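Nucleoporin nup120 (PDB 4GQ2) is a structural component of the nuclear pore complex, whose nucleoporins can also serve as docking partners for transiently associated transport factors. Local coordinates at residues C55-A60 with S77-R82. Residues are numbered along the deposited sequence; the frame is centred on the assembly and turned at random.
Sequences CVAYDA and SIFQNR
In the beta-propeller domain of Nup120, strands 59-64 and 73-79 form an antiparallel beta hairpin, and this contact lies at its open end. Two backbone bonds join the segments: Tyr58 N donates to Ile78 O (3.1 Å), nearly along the C=O axis, and Ile78 N donates to Asp59 O (3.2 Å). Ala60 and Ser77 continue the pairing as a non-hydrogen-bonded pair.

The Tyr58 side chain takes the crowded first torsion, with CG between the backbone N and the carbonyl carbon (chi1 54°). This lays the ring across Ile78 at about a right angle. Ile78 CG1 sits over the ring face in a CH-pi contact, 4.2 Å from the centroid. Its own crowded chi1 of 57° brings CD1 to Tyr58 CE1 (3.5 Å) and also against Asp59 CB. Gln80 N lies at the Tyr58 ring edge, in plane. Gln80 CG touches CE2 and CD2, and the two side chains cross obliquely. The phenol OH is hydrogen-bonded to Val111 O. An alanine in place of Tyr58 would probably loosen the packing on Ile78 and Gln80, and it would lose the bond to Val111.

Phe79 turns to the opposite side of its strand from Ile78. The ring turns its end back to the 55-57 backbone, with CD2 and CE2 against Ala57 N. Ala57 CB lies over the ring face, 4.1 Å from the centroid, while Cys55 O meets the edge at CE2. Beyond the paired strands a water bridges the segments: it accepts from Gln80 N (2.6 Å) and lies 2.7 Å from Val56 O, an acceptor it can serve.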
loop_
_atom_site.group_PDB
_atom_site.type_symbol
_atom_site.label_atom_id
_atom_site.label_comp_id
_atom_site.label_asym_id
_atom_site.label_seq_id
_atom_site.Cartn_x
_atom_site.Cartn_y
_atom_site.Cartn_z
ATOM N N CYS A 55 22.450 -11.584 3.355
ATOM C CA CYS A 55 21.682 -10.338 3.188
ATOM C C CYS A 55 22.260 -9.113 3.872
ATOM O O CYS A 55 21.771 -8.014 3.671
ATOM C CB CYS A 55 20.253 -10.529 3.691
ATOM S SG CYS A 55 19.457 -12.026 3.084
ATOM N N VAL A 56 23.282 -9.303 4.697
ATOM C CA VAL A 56 23.858 -8.203 5.449
ATOM C C VAL A 56 25.244 -7.944 4.893
ATOM O O VAL A 56 26.181 -8.680 5.191
ATOM C CB VAL A 56 23.928 -8.513 6.962
ATOM C CG1 VAL A 56 24.531 -7.347 7.722
ATOM C CG2 VAL A 56 22.542 -8.844 7.513
ATOM N N ALA A 57 25.357 -6.902 4.071
ATOM C CA ALA A 57 26.614 -6.529 3.438
ATOM C C ALA A 57 27.638 -6.126 4.497
ATOM O O ALA A 57 27.265 -5.613 5.554
ATOM C CB ALA A 57 26.391 -5.391 2.435
ATOM N N TYR A 58 28.918 -6.381 4.221
ATOM C CA TYR A 58 29.997 -5.936 5.116
ATOM C C TYR A 58 30.796 -4.776 4.518
ATOM O O TYR A 58 31.683 -4.216 5.174
ATOM C CB TYR A 58 30.914 -7.094 5.540
ATOM C CG TYR A 58 31.498 -7.895 4.400
ATOM C CD1 TYR A 58 32.669 -7.494 3.763
ATOM C CD2 TYR A 58 30.884 -9.065 3.969
ATOM C CE1 TYR A 58 33.206 -8.233 2.718
ATOM C CE2 TYR A 58 31.414 -9.813 2.929
ATOM C CZ TYR A 58 32.571 -9.395 2.308
ATOM O OH TYR A 58 33.083 -10.142 1.275
ATOM N N ASP A 59 30.477 -4.430 3.272
ATOM C CA ASP A 59 30.984 -3.212 2.643
ATOM C C ASP A 59 30.031 -2.772 1.539
ATOM O O ASP A 59 29.312 -3.593 0.977
ATOM C CB ASP A 59 32.396 -3.418 2.089
ATOM C CG ASP A 59 33.133 -2.110 1.870
ATOM O OD1 ASP A 59 32.666 -1.066 2.371
ATOM O OD2 ASP A 59 34.184 -2.121 1.196
ATOM N N ALA A 60 30.028 -1.478 1.229
ATOM C CA ALA A 60 29.092 -0.913 0.256
ATOM C C ALA A 60 29.472 0.509 -0.100
ATOM O O ALA A 60 30.154 1.189 0.672
ATOM C CB ALA A 60 27.664 -0.941 0.803
ATOM N N SER A 77 27.108 -3.668 -3.257
ATOM C CA SER A 77 27.188 -4.240 -1.922
ATOM C C SER A 77 27.879 -5.591 -2.052
ATOM O O SER A 77 27.799 -6.238 -3.105
ATOM C CB SER A 77 25.782 -4.397 -1.321
ATOM O OG SER A 77 25.058 -3.168 -1.361
ATOM N N ILE A 78 28.572 -6.006 -0.997
ATOM C CA ILE A 78 29.223 -7.315 -0.978
ATOM C C ILE A 78 28.833 -8.125 0.261
ATOM O O ILE A 78 28.720 -7.583 1.359
ATOM C CB ILE A 78 30.762 -7.220 -1.133
ATOM C CG1 ILE A 78 31.388 -6.332 -0.041
ATOM C CG2 ILE A 78 31.127 -6.746 -2.537
ATOM C CD1 ILE A 78 32.906 -6.269 -0.107
ATOM N N PHE A 79 28.635 -9.425 0.063
ATOM C CA PHE A 79 28.070 -10.303 1.090
ATOM C C PHE A 79 28.942 -11.539 1.331
ATOM O O PHE A 79 29.744 -11.924 0.483
ATOM C CB PHE A 79 26.636 -10.712 0.703
ATOM C CG PHE A 79 25.722 -9.543 0.435
ATOM C CD1 PHE A 79 25.676 -8.950 -0.823
ATOM C CD2 PHE A 79 24.922 -9.021 1.448
ATOM C CE1 PHE A 79 24.841 -7.863 -1.068
ATOM C CE2 PHE A 79 24.083 -7.937 1.207
ATOM C CZ PHE A 79 24.045 -7.358 -0.053
ATOM N N GLN A 80 28.780 -12.158 2.493
ATOM C CA GLN A 80 29.565 -13.336 2.848
ATOM C C GLN A 80 29.109 -14.617 2.141
ATOM O O GLN A 80 29.578 -15.708 2.458
ATOM C CB GLN A 80 29.611 -13.513 4.367
ATOM C CG GLN A 80 30.580 -12.559 5.048
ATOM C CD GLN A 80 30.656 -12.756 6.548
ATOM O OE1 GLN A 80 29.637 -12.752 7.243
ATOM N NE2 GLN A 80 31.870 -12.918 7.057
ATOM N N ASN A 81 28.205 -14.480 1.176
ATOM C CA ASN A 81 27.854 -15.589 0.301
ATOM C C ASN A 81 28.590 -15.493 -1.041
ATOM O O ASN A 81 28.140 -16.040 -2.048
ATOM C CB ASN A 81 26.335 -15.683 0.109
ATOM C CG ASN A 81 25.751 -14.487 -0.631
ATOM O OD1 ASN A 81 26.451 -13.520 -0.940
ATOM N ND2 ASN A 81 24.459 -14.551 -0.921
ATOM N N ARG A 82 29.727 -14.794 -1.032
ATOM C CA ARG A 82 30.600 -14.632 -2.206
ATOM C C ARG A 82 29.887 -13.958 -3.371
ATOM O O ARG A 82 30.008 -14.388 -4.520
ATOM C CB ARG A 82 31.206 -15.973 -2.651
ATOM C CG ARG A 82 32.007 -16.695 -1.580
ATOM C CD ARG A 82 32.522 -18.031 -2.088
ATOM N NE ARG A 82 32.475 -19.047 -1.036
ATOM C CZ ARG A 82 33.173 -20.179 -1.033
ATOM N NH1 ARG A 82 34.003 -20.470 -2.028
ATOM N NH2 ARG A 82 33.044 -21.024 -0.021
HETATM O O HOH W 1 27.269 -11.006 4.253
#